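Local atomic coordinates of titin (Homo sapiens, PDB entry 5JDD), a protein that probably acts as an elastic, load-bearing filament of the muscle sarcomere, seen here as three immunoglobulin domains in tandem from its I-band. Residues V34-K39 against H58-Q63; E101-K106 against V201-I206; I187-K192 against R237-G242. All blocks are in the same frame, centred on the assembly; numbering follows the deposited sequence. Where two conformers were deposited one is given.

Contact 1 is a core contact: it joins the two sheets of the first immunoglobulin domain through aromatic rings, with no direct hydrogen bond. Contact 3 is partly buried and lies in the third domain, where an edge strand and the turn after it meet a loop between strands; backbone polar atoms and waters dominate. Contact 2 links the second domain to the third, and mixes a proline-on-tyrosine CH-pi contact with a lysine-carbonyl bond. Contacts 2 and 3 share the third domain but use different parts of it, with nearest atoms about 16 Å apart. Contacts 1 and 3 stand far apart along the tandem, about 92 Å between centres.

Contact 1 of 3, residues V34-K39 against H58-Q63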
loop_
_atom_site.group_PDB
_atom_site.type_symbol
_atom_site.label_atom_id
_atom_site.label_comp_id
_atom_site.label_asym_id
_atom_site.label_seq_id
_atom_site.Cartn_x
_atom_site.Cartn_y
_atom_site.Cartn_z
ATOM N N VAL A 34 2.325 41.184 29.403
ATOM C CA VAL A 34 3.307 40.405 28.657
ATOM C C VAL A 34 3.154 40.636 27.168
ATOM O O VAL A 34 2.100 41.072 26.695
ATOM C CB VAL A 34 3.166 38.892 28.914
ATOM C CG1 VAL A 34 3.387 38.579 30.377
ATOM C CG2 VAL A 34 1.800 38.391 28.453
ATOM N N LYS A 35 4.229 40.383 26.431
ATOM C CA LYS A 35 4.188 40.368 24.975
ATOM C C LYS A 35 4.849 39.097 24.475
ATOM O O LYS A 35 5.761 38.577 25.115
ATOM C CB LYS A 35 4.929 41.574 24.393
ATOM C CG LYS A 35 4.209 42.898 24.584
ATOM C CD LYS A 35 5.016 44.045 23.992
ATOM C CE LYS A 35 4.252 45.353 24.089
ATOM N NZ LYS A 35 5.016 46.511 23.540
ATOM N N TRP A 36 4.394 38.603 23.328
ATOM C CA TRP A 36 5.036 37.469 22.676
ATOM C C TRP A 36 5.522 37.868 21.291
ATOM O O TRP A 36 4.859 38.655 20.598
ATOM C CB TRP A 36 4.060 36.304 22.538
ATOM C CG TRP A 36 3.630 35.699 23.828
ATOM C CD1 TRP A 36 2.592 36.104 24.616
ATOM C CD2 TRP A 36 4.221 34.571 24.487
ATOM N NE1 TRP A 36 2.491 35.287 25.718
ATOM C CE2 TRP A 36 3.480 34.340 25.662
ATOM C CE3 TRP A 36 5.298 33.726 24.185
ATOM C CZ2 TRP A 36 3.782 33.297 26.545
ATOM C CZ3 TRP A 36 5.596 32.686 25.058
ATOM C CH2 TRP A 36 4.840 32.486 26.230
ATOM N N PHE A 37 6.676 37.326 20.894
ATOM C CA PHE A 37 7.276 37.607 19.584
ATOM C C PHE A 37 7.656 36.346 18.818
ATOM O O PHE A 37 8.072 35.350 19.412
ATOM C CB PHE A 37 8.535 38.458 19.758
ATOM C CG PHE A 37 8.271 39.848 20.272
ATOM C CD1 PHE A 37 8.096 40.085 21.627
ATOM C CD2 PHE A 37 8.214 40.919 19.391
ATOM C CE1 PHE A 37 7.855 41.372 22.098
ATOM C CE2 PHE A 37 7.975 42.211 19.854
ATOM C CZ PHE A 37 7.795 42.433 21.203
ATOM N N HIS A 38 7.522 36.399 17.493
ATOM C CA HIS A 38 7.985 35.329 16.614
ATOM C C HIS A 38 8.496 36.018 15.361
ATOM O O HIS A 38 7.834 36.914 14.840
ATOM C CB HIS A 38 6.826 34.384 16.299
ATOM C CG HIS A 38 7.150 33.295 15.320
ATOM N ND1 HIS A 38 8.059 32.291 15.582
ATOM C CD2 HIS A 38 6.636 33.024 14.097
ATOM C CE1 HIS A 38 8.107 31.460 14.553
ATOM N NE2 HIS A 38 7.255 31.887 13.637
ATOM N N LYS A 39 9.677 35.614 14.897
ATOM C CA LYS A 39 10.330 36.266 13.756
ATOM C C LYS A 39 10.404 37.788 13.908
ATOM O O LYS A 39 10.165 38.531 12.947
ATOM C CB LYS A 39 9.646 35.877 12.442
ATOM C CG LYS A 39 9.776 34.396 12.109
ATOM C CD LYS A 39 9.099 34.059 10.789
ATOM C CE LYS A 39 8.944 32.554 10.623
ATOM N NZ LYS A 39 7.957 32.187 9.561
ATOM N N HIS A 58 0.786 33.194 31.956
ATOM C CA HIS A 58 0.562 33.761 30.635
ATOM C C HIS A 58 0.834 32.714 29.575
ATOM O O HIS A 58 1.927 32.132 29.519
ATOM C CB HIS A 58 1.454 34.982 30.445
ATOM C CG HIS A 58 1.286 35.994 31.525
ATOM N ND1 HIS A 58 0.274 36.931 31.512
ATOM C CD2 HIS A 58 1.958 36.178 32.686
ATOM C CE1 HIS A 58 0.350 37.668 32.604
ATOM N NE2 HIS A 58 1.363 37.233 33.334
ATOM N N LYS A 59 -0.176 32.461 28.753
ATOM C CA LYS A 59 -0.077 31.457 27.704
ATOM C C LYS A 59 -0.243 32.045 26.313
ATOM O O LYS A 59 -1.032 32.970 26.100
ATOM C CB LYS A 59 -1.118 30.355 27.926
ATOM C CG LYS A 59 -1.052 29.741 29.305
ATOM C CD LYS A 59 -2.297 28.936 29.631
ATOM C CE LYS A 59 -2.464 27.776 28.676
ATOM N NZ LYS A 59 -3.503 26.817 29.146
ATOM N N LEU A 60 0.529 31.506 25.374
ATOM C CA LEU A 60 0.332 31.714 23.946
ATOM C C LEU A 60 -0.081 30.378 23.358
ATOM O O LEU A 60 0.668 29.402 23.429
ATOM C CB LEU A 60 1.627 32.176 23.287
ATOM C CG LEU A 60 1.657 32.141 21.758
ATOM C CD1 LEU A 60 0.614 33.075 21.182
ATOM C CD2 LEU A 60 3.045 32.514 21.253
ATOM N N MET A 61 -1.280 30.328 22.800
ATOM C CA MET A 61 -1.787 29.111 22.187
ATOM C C MET A 61 -1.760 29.262 20.676
ATOM O O MET A 61 -2.183 30.285 20.128
ATOM C CB MET A 61 -3.206 28.827 22.685
ATOM C CG MET A 61 -3.325 28.759 24.208
ATOM S SD MET A 61 -5.045 28.585 24.727
ATOM C CE MET A 61 -4.920 29.007 26.462
ATOM N N LEU A 62 -1.238 28.245 20.004
ATOM C CA LEU A 62 -1.162 28.238 18.554
ATOM C C LEU A 62 -2.049 27.119 18.042
ATOM O O LEU A 62 -1.835 25.937 18.351
ATOM C CB LEU A 62 0.277 28.024 18.086
ATOM C CG LEU A 62 1.368 28.855 18.767
ATOM C CD1 LEU A 62 2.748 28.425 18.289
ATOM C CD2 LEU A 62 1.160 30.313 18.502
ATOM N N GLN A 63 -3.042 27.489 17.248
ATOM C CA GLN A 63 -4.032 26.529 16.795
ATOM C C GLN A 63 -3.740 26.081 15.372
ATOM O O GLN A 63 -3.313 26.883 14.542
ATOM C CB GLN A 63 -5.432 27.137 16.921
ATOM C CG GLN A 63 -5.750 27.550 18.355
ATOM C CD GLN A 63 -6.973 28.434 18.471
ATOM O OE1 GLN A 63 -7.836 28.202 19.317
ATOM N NE2 GLN A 63 -7.047 29.464 17.634
HETATM O O HOH W 1 -0.062 35.481 27.139
#
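Trp36 and Leu60 carry this contact. Leu60 CB lies over one face of the indole, 3.8 Å from the centroid of the five-membered ring of Trp36, as a CH-pi contact. Leu60 CD2 comes in beside the rim, 3.9 Å from Trp36 CE3. The two side chains pass one another with opposite headings. At the ring edge, in its plane, Trp36 CZ2 is 3.7 Å from His58 O. A water accepts from Trp36 NE1 at 2.9 Å and donates to Lys59 O at 2.9 Å, so the indole N-H reaches the opposite strand through one bridge.

Val34 CG1 sits over the centre of the His58 imidazole, 3.5 Å from its centroid and 10° off the normal. With CG1 anti to the carbonyl carbon (chi1 -61°), the methyl lies over the imidazole. Val34 was deposited in two conformers, so this CH-pi contact describes one of them. His58 ND1 is held from outside the contact by a hydrogen bond with Ser53 OG.

Strands 35-38 and 57-62 belong to different sheets of the immunoglobulin sandwich, the C and E strands. The axes of 35-38 and 58-62 pass 8.8 Å apart at 37°, so side chains fill the gap. Trp36 is the core tryptophan of strand C, a hallmark of immunoglobulin domains. Phe23, Val25, Leu51 and Ala75 also touch it.

The sheets are thus joined here by dispersion and CH-pi contacts, while the one polar atom of the indole is satisfied by the water and does not bond the other strand directly.

Contact 2 of 3, residues E101-K106 against V201-I206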
loop_
_atom_site.group_PDB
_atom_site.type_symbol
_atom_site.label_atom_id
_atom_site.label_comp_id
_atom_site.label_asym_id
_atom_site.label_seq_id
_atom_site.Cartn_x
_atom_site.Cartn_y
_atom_site.Cartn_z
ATOM N N GLU A 101 7.779 -6.433 -11.472
ATOM C CA GLU A 101 7.195 -7.206 -12.558
ATOM C C GLU A 101 6.635 -8.478 -11.951
ATOM O O GLU A 101 7.334 -9.166 -11.197
ATOM C CB GLU A 101 8.246 -7.601 -13.587
ATOM C CG GLU A 101 8.864 -6.466 -14.357
ATOM C CD GLU A 101 9.725 -7.002 -15.481
ATOM O OE1 GLU A 101 9.935 -8.235 -15.511
ATOM O OE2 GLU A 101 10.176 -6.208 -16.328
ATOM N N VAL A 102 5.385 -8.797 -12.283
ATOM C CA VAL A 102 4.691 -9.945 -11.707
ATOM C C VAL A 102 3.984 -10.698 -12.823
ATOM O O VAL A 102 3.277 -10.088 -13.630
ATOM C CB VAL A 102 3.629 -9.495 -10.689
ATOM C CG1 VAL A 102 2.916 -10.698 -10.110
ATOM C CG2 VAL A 102 4.269 -8.713 -9.560
ATOM N N PRO A 103 4.158 -12.029 -12.886
ATOM C CA PRO A 103 3.431 -12.769 -13.924
ATOM C C PRO A 103 1.926 -12.680 -13.720
ATOM O O PRO A 103 1.460 -12.707 -12.564
ATOM C CB PRO A 103 3.890 -14.218 -13.717
ATOM C CG PRO A 103 5.229 -14.086 -13.056
ATOM C CD PRO A 103 5.125 -12.874 -12.165
ATOM N N GLU A 104 1.185 -12.604 -14.821
ATOM C CA GLU A 104 -0.270 -12.603 -14.735
ATOM C C GLU A 104 -0.758 -13.802 -13.931
ATOM O O GLU A 104 -0.149 -14.882 -13.959
ATOM C CB GLU A 104 -0.919 -12.554 -16.121
ATOM C CG GLU A 104 -0.490 -13.678 -17.021
ATOM C CD GLU A 104 -1.098 -13.607 -18.422
ATOM O OE1 GLU A 104 -0.551 -14.266 -19.323
ATOM O OE2 GLU A 104 -2.130 -12.922 -18.628
ATOM N N THR A 105 -1.863 -13.570 -13.214
ATOM C CA THR A 105 -2.499 -14.491 -12.251
ATOM C C THR A 105 -1.847 -14.529 -10.864
ATOM O O THR A 105 -2.456 -15.011 -9.902
ATOM C CB THR A 105 -2.712 -15.952 -12.768
ATOM O OG1 THR A 105 -1.486 -16.692 -12.675
ATOM C CG2 THR A 105 -3.262 -15.972 -14.202
ATOM N N LYS A 106 -0.626 -14.019 -10.745
ATOM C CA LYS A 106 0.039 -14.037 -9.445
ATOM C C LYS A 106 -0.221 -12.752 -8.659
ATOM O O LYS A 106 -0.782 -11.794 -9.181
ATOM C CB LYS A 106 1.540 -14.315 -9.601
ATOM C CG LYS A 106 1.819 -15.693 -10.216
ATOM C CD LYS A 106 3.308 -16.014 -10.229
ATOM C CE LYS A 106 3.832 -16.280 -8.823
ATOM N NZ LYS A 106 5.285 -16.673 -8.858
ATOM N N VAL A 201 5.226 -24.311 -18.575
ATOM C CA VAL A 201 5.120 -22.848 -18.643
ATOM C C VAL A 201 6.387 -22.197 -18.105
ATOM O O VAL A 201 7.266 -22.878 -17.571
ATOM C CB VAL A 201 3.899 -22.316 -17.869
ATOM C CG1 VAL A 201 2.601 -22.823 -18.503
ATOM C CG2 VAL A 201 3.965 -22.728 -16.396
ATOM N N ASN A 202 6.491 -20.877 -18.238
ATOM C CA ASN A 202 7.705 -20.178 -17.813
ATOM C C ASN A 202 7.749 -19.710 -16.354
ATOM O O ASN A 202 8.813 -19.341 -15.858
ATOM C CB ASN A 202 8.025 -19.012 -18.764
ATOM C CG ASN A 202 6.921 -17.958 -18.824
ATOM O OD1 ASN A 202 5.765 -18.210 -18.472
ATOM N ND2 ASN A 202 7.276 -16.770 -19.303
ATOM N N TYR A 203 6.607 -19.710 -15.670
ATOM C CA TYR A 203 6.543 -19.209 -14.300
ATOM C C TYR A 203 5.872 -20.190 -13.358
ATOM O O TYR A 203 4.877 -20.830 -13.707
ATOM C CB TYR A 203 5.762 -17.891 -14.235
ATOM C CG TYR A 203 6.323 -16.738 -15.032
ATOM C CD1 TYR A 203 7.587 -16.222 -14.754
ATOM C CD2 TYR A 203 5.566 -16.121 -16.016
ATOM C CE1 TYR A 203 8.097 -15.137 -15.469
ATOM C CE2 TYR A 203 6.059 -15.038 -16.733
ATOM C CZ TYR A 203 7.328 -14.553 -16.461
ATOM O OH TYR A 203 7.824 -13.476 -17.171
ATOM N N GLU A 204 6.402 -20.276 -12.142
ATOM C CA GLU A 204 5.796 -21.096 -11.108
ATOM C C GLU A 204 4.642 -20.332 -10.469
ATOM O O GLU A 204 4.674 -19.095 -10.409
ATOM C CB GLU A 204 6.848 -21.428 -10.050
ATOM C CG GLU A 204 6.407 -22.438 -9.023
ATOM C CD GLU A 204 7.577 -23.109 -8.338
ATOM O OE1 GLU A 204 8.322 -22.411 -7.616
ATOM O OE2 GLU A 204 7.748 -24.334 -8.527
ATOM N N GLY A 205 3.625 -21.060 -10.013
ATOM C CA GLY A 205 2.594 -20.478 -9.170
ATOM C C GLY A 205 1.474 -19.801 -9.927
ATOM O O GLY A 205 0.702 -19.034 -9.360
ATOM N N ILE A 206 1.367 -20.079 -11.218
ATOM C CA ILE A 206 0.306 -19.462 -11.994
ATOM C C ILE A 206 -1.001 -20.238 -11.860
ATOM O O ILE A 206 -1.004 -21.407 -11.463
ATOM C CB ILE A 206 0.733 -19.263 -13.458
ATOM C CG1 ILE A 206 1.272 -20.562 -14.050
ATOM C CG2 ILE A 206 1.838 -18.222 -13.520
ATOM C CD1 ILE A 206 0.231 -21.440 -14.684
#
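Pro103 and Tyr203 make a contact between domains: the end of strand 100-103 and its following turn, in the second immunoglobulin domain, meet the loop between strands 195-201 and 209-212 of the third. Pro103 CG stands over the centre of the Tyr203 ring, 3.5 Å from its centroid and 12° off the normal, as a CH-pi contact. Pro103 CB comes closer to the ring atoms, 3.4 Å from Tyr203 CD2. The opposite face of the ring carries Asn202 CG, offset toward the rim. The phenol is therefore lined on both faces.

Lys106 reaches across with its ammonium group. Lys106 NZ donates to Glu204 O at 2.9 Å, tilted 31° from the carbonyl plane. The lysine chain is bent at chi3 (71°), which folds CE toward that carbonyl. Lys106 CG lies 3.6 Å from Gly205 O. The carboxylate of Glu204 instead forms a salt bridge with Lys229.

In the immunoglobulin sandwich these parts are the A'-B turn of one domain and the B-C loop of the next, as expected where such domains join end on in a tandem. Residues 103-106 form a type II beta turn, closed by Lys106 N to Pro103 O.

Thr105 sits at this turn. Its hydroxyl donates to Glu104 O at 2.6 Å, in the carbonyl plane and on a lone pair. Thr105 OG1 also takes a hydrogen bond from Ser207 N of the third domain, and rests 3.4 Å from Ile206 CA. Glu104 OE1 accepts a hydrogen bond from Ile178 N.

Contact 3 of 3, residues I187-K192 against R237-G242; sequences INAEEK and RNVHFG
The flat amide of Asn238 turns its oxygen toward Lys192: Asn238 OD1 lies 3.4 Å from Lys192 CA and 3.6 Å from Lys192 CG. The two side chains run alongside each other with a common direction. The other flat group, the His240 imidazole, meets Gly242 N at its edge, in plane, through a weak hydrogen bond to ND1.

The firm link is between backbones. Lys192 N donates to Val239 O at 2.8 Å, nearly straight at 176° and in the carbonyl plane. Glu191 CA adds a CA-H...O contact to the same oxygen at 3.5 Å. Val239 CG2 also touches Glu190 O at 3.5 Å and nears Ala189 CB. Val239 also packs on Ile195 and Val262.

A water joins Lys192 O to Asn238 N. A second joins Phe241 N to Glu191 OE1, weakly at OE1, which also accepts from Ala265 N.

The turn after the A' strand, 187-190, is tied here to the E-F loop of the third immunoglobulin domain. One nearly straight backbone bond, with two water bridges beside it, links the two loops, while Val239 makes the apolar part of the contact, with Ala189.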
loop_
_atom_site.group_PDB
_atom_site.type_symbol
_atom_site.label_atom_id
_atom_site.label_comp_id
_atom_site.label_asym_id
_atom_site.label_seq_id
_atom_site.Cartn_x
_atom_site.Cartn_y
_atom_site.Cartn_z
ATOM N N ILE A 187 -2.458 -36.928 -28.536
ATOM C CA ILE A 187 -2.305 -38.260 -27.978
ATOM C C ILE A 187 -3.135 -39.228 -28.791
ATOM O O ILE A 187 -4.325 -39.007 -29.030
ATOM C CB ILE A 187 -2.716 -38.311 -26.495
ATOM C CG1 ILE A 187 -1.749 -37.450 -25.669
ATOM C CG2 ILE A 187 -2.707 -39.739 -25.984
ATOM C CD1 ILE A 187 -2.137 -37.293 -24.191
ATOM N N ASN A 188 -2.490 -40.300 -29.226
ATOM C CA ASN A 188 -3.163 -41.342 -29.970
ATOM C C ASN A 188 -3.208 -42.573 -29.091
ATOM O O ASN A 188 -2.182 -43.222 -28.853
ATOM C CB ASN A 188 -2.419 -41.592 -31.283
ATOM C CG ASN A 188 -2.573 -40.434 -32.252
ATOM O OD1 ASN A 188 -3.486 -40.434 -33.081
ATOM N ND2 ASN A 188 -1.708 -39.424 -32.131
ATOM N N ALA A 189 -4.402 -42.867 -28.575
ATOM C CA ALA A 189 -4.571 -43.905 -27.562
ATOM C C ALA A 189 -5.534 -44.983 -28.011
ATOM O O ALA A 189 -6.225 -44.832 -29.023
ATOM C CB ALA A 189 -5.072 -43.286 -26.264
ATOM N N GLU A 190 -5.572 -46.074 -27.252
ATOM C CA GLU A 190 -6.575 -47.117 -27.443
ATOM C C GLU A 190 -7.554 -47.109 -26.287
ATOM O O GLU A 190 -7.214 -46.687 -25.180
ATOM C CB GLU A 190 -5.911 -48.483 -27.551
ATOM C CG GLU A 190 -5.121 -48.653 -28.832
ATOM C CD GLU A 190 -4.298 -49.922 -28.834
ATOM O OE1 GLU A 190 -4.457 -50.731 -29.769
ATOM O OE2 GLU A 190 -3.493 -50.110 -27.897
ATOM N N GLU A 191 -8.772 -47.557 -26.554
ATOM C CA GLU A 191 -9.777 -47.729 -25.521
ATOM C C GLU A 191 -9.183 -48.445 -24.296
ATOM O O GLU A 191 -8.434 -49.426 -24.430
ATOM C CB GLU A 191 -10.952 -48.508 -26.108
ATOM C CG GLU A 191 -12.105 -48.782 -25.179
ATOM C CD GLU A 191 -13.235 -49.499 -25.902
ATOM O OE1 GLU A 191 -13.347 -49.328 -27.139
ATOM O OE2 GLU A 191 -13.999 -50.238 -25.239
ATOM N N LYS A 192 -9.492 -47.885 -23.122
ATOM C CA LYS A 192 -9.042 -48.352 -21.796
ATOM C C LYS A 192 -7.656 -47.869 -21.363
ATOM O O LYS A 192 -7.254 -48.094 -20.221
ATOM C CB LYS A 192 -9.175 -49.877 -21.641
ATOM C CG LYS A 192 -10.584 -50.393 -21.858
ATOM C CD LYS A 192 -10.658 -51.900 -21.686
ATOM C CE LYS A 192 -12.079 -52.391 -21.920
ATOM N NZ LYS A 192 -12.158 -53.877 -22.003
ATOM N N ARG A 237 -7.987 -41.386 -16.976
ATOM C CA ARG A 237 -7.983 -42.843 -16.870
ATOM C C ARG A 237 -9.042 -43.509 -17.725
ATOM O O ARG A 237 -10.102 -42.934 -17.970
ATOM C CB ARG A 237 -8.194 -43.263 -15.422
ATOM C CG ARG A 237 -7.092 -42.813 -14.512
ATOM C CD ARG A 237 -7.421 -43.146 -13.078
ATOM N NE ARG A 237 -6.308 -42.823 -12.194
ATOM C CZ ARG A 237 -6.260 -43.157 -10.911
ATOM N NH1 ARG A 237 -7.267 -43.829 -10.368
ATOM N NH2 ARG A 237 -5.207 -42.826 -10.175
ATOM N N ASN A 238 -8.736 -44.729 -18.171
ATOM C CA ASN A 238 -9.722 -45.626 -18.780
ATOM C C ASN A 238 -10.477 -44.945 -19.924
ATOM O O ASN A 238 -11.706 -44.851 -19.912
ATOM C CB ASN A 238 -10.699 -46.156 -17.713
ATOM C CG ASN A 238 -11.547 -47.310 -18.223
ATOM O OD1 ASN A 238 -11.187 -47.978 -19.192
ATOM N ND2 ASN A 238 -12.683 -47.542 -17.576
ATOM N N VAL A 239 -9.733 -44.452 -20.908
ATOM C CA VAL A 239 -10.356 -43.618 -21.930
ATOM C C VAL A 239 -11.326 -44.392 -22.820
ATOM O O VAL A 239 -11.175 -45.600 -23.062
ATOM C CB VAL A 239 -9.323 -42.852 -22.790
ATOM C CG1 VAL A 239 -8.522 -41.884 -21.926
ATOM C CG2 VAL A 239 -8.395 -43.815 -23.516
ATOM N N HIS A 240 -12.340 -43.690 -23.300
ATOM C CA HIS A 240 -13.292 -44.276 -24.235
ATOM C C HIS A 240 -13.609 -43.233 -25.300
ATOM O O HIS A 240 -13.034 -42.143 -25.289
ATOM C CB HIS A 240 -14.549 -44.757 -23.496
ATOM C CG HIS A 240 -15.159 -43.719 -22.607
ATOM N ND1 HIS A 240 -15.684 -42.538 -23.087
ATOM C CD2 HIS A 240 -15.323 -43.682 -21.262
ATOM C CE1 HIS A 240 -16.147 -41.820 -22.078
ATOM N NE2 HIS A 240 -15.932 -42.490 -20.959
ATOM N N PHE A 241 -14.514 -43.569 -26.211
ATOM C CA PHE A 241 -14.893 -42.672 -27.302
ATOM C C PHE A 241 -15.319 -41.296 -26.803
ATOM O O PHE A 241 -15.037 -40.276 -27.443
ATOM C CB PHE A 241 -16.019 -43.305 -28.124
ATOM C CG PHE A 241 -16.659 -42.364 -29.114
ATOM C CD1 PHE A 241 -16.089 -42.147 -30.367
ATOM C CD2 PHE A 241 -17.850 -41.718 -28.800
ATOM C CE1 PHE A 241 -16.693 -41.289 -31.280
ATOM C CE2 PHE A 241 -18.453 -40.856 -29.703
ATOM C CZ PHE A 241 -17.878 -40.648 -30.951
ATOM N N GLY A 242 -16.004 -41.265 -25.664
ATOM C CA GLY A 242 -16.476 -40.010 -25.111
ATOM C C GLY A 242 -15.348 -39.063 -24.750
ATOM O O GLY A 242 -15.536 -37.849 -24.703
HETATM O O HOH W 2 -15.086 -46.560 -26.671
HETATM O O HOH W 3 -6.715 -46.795 -17.830
#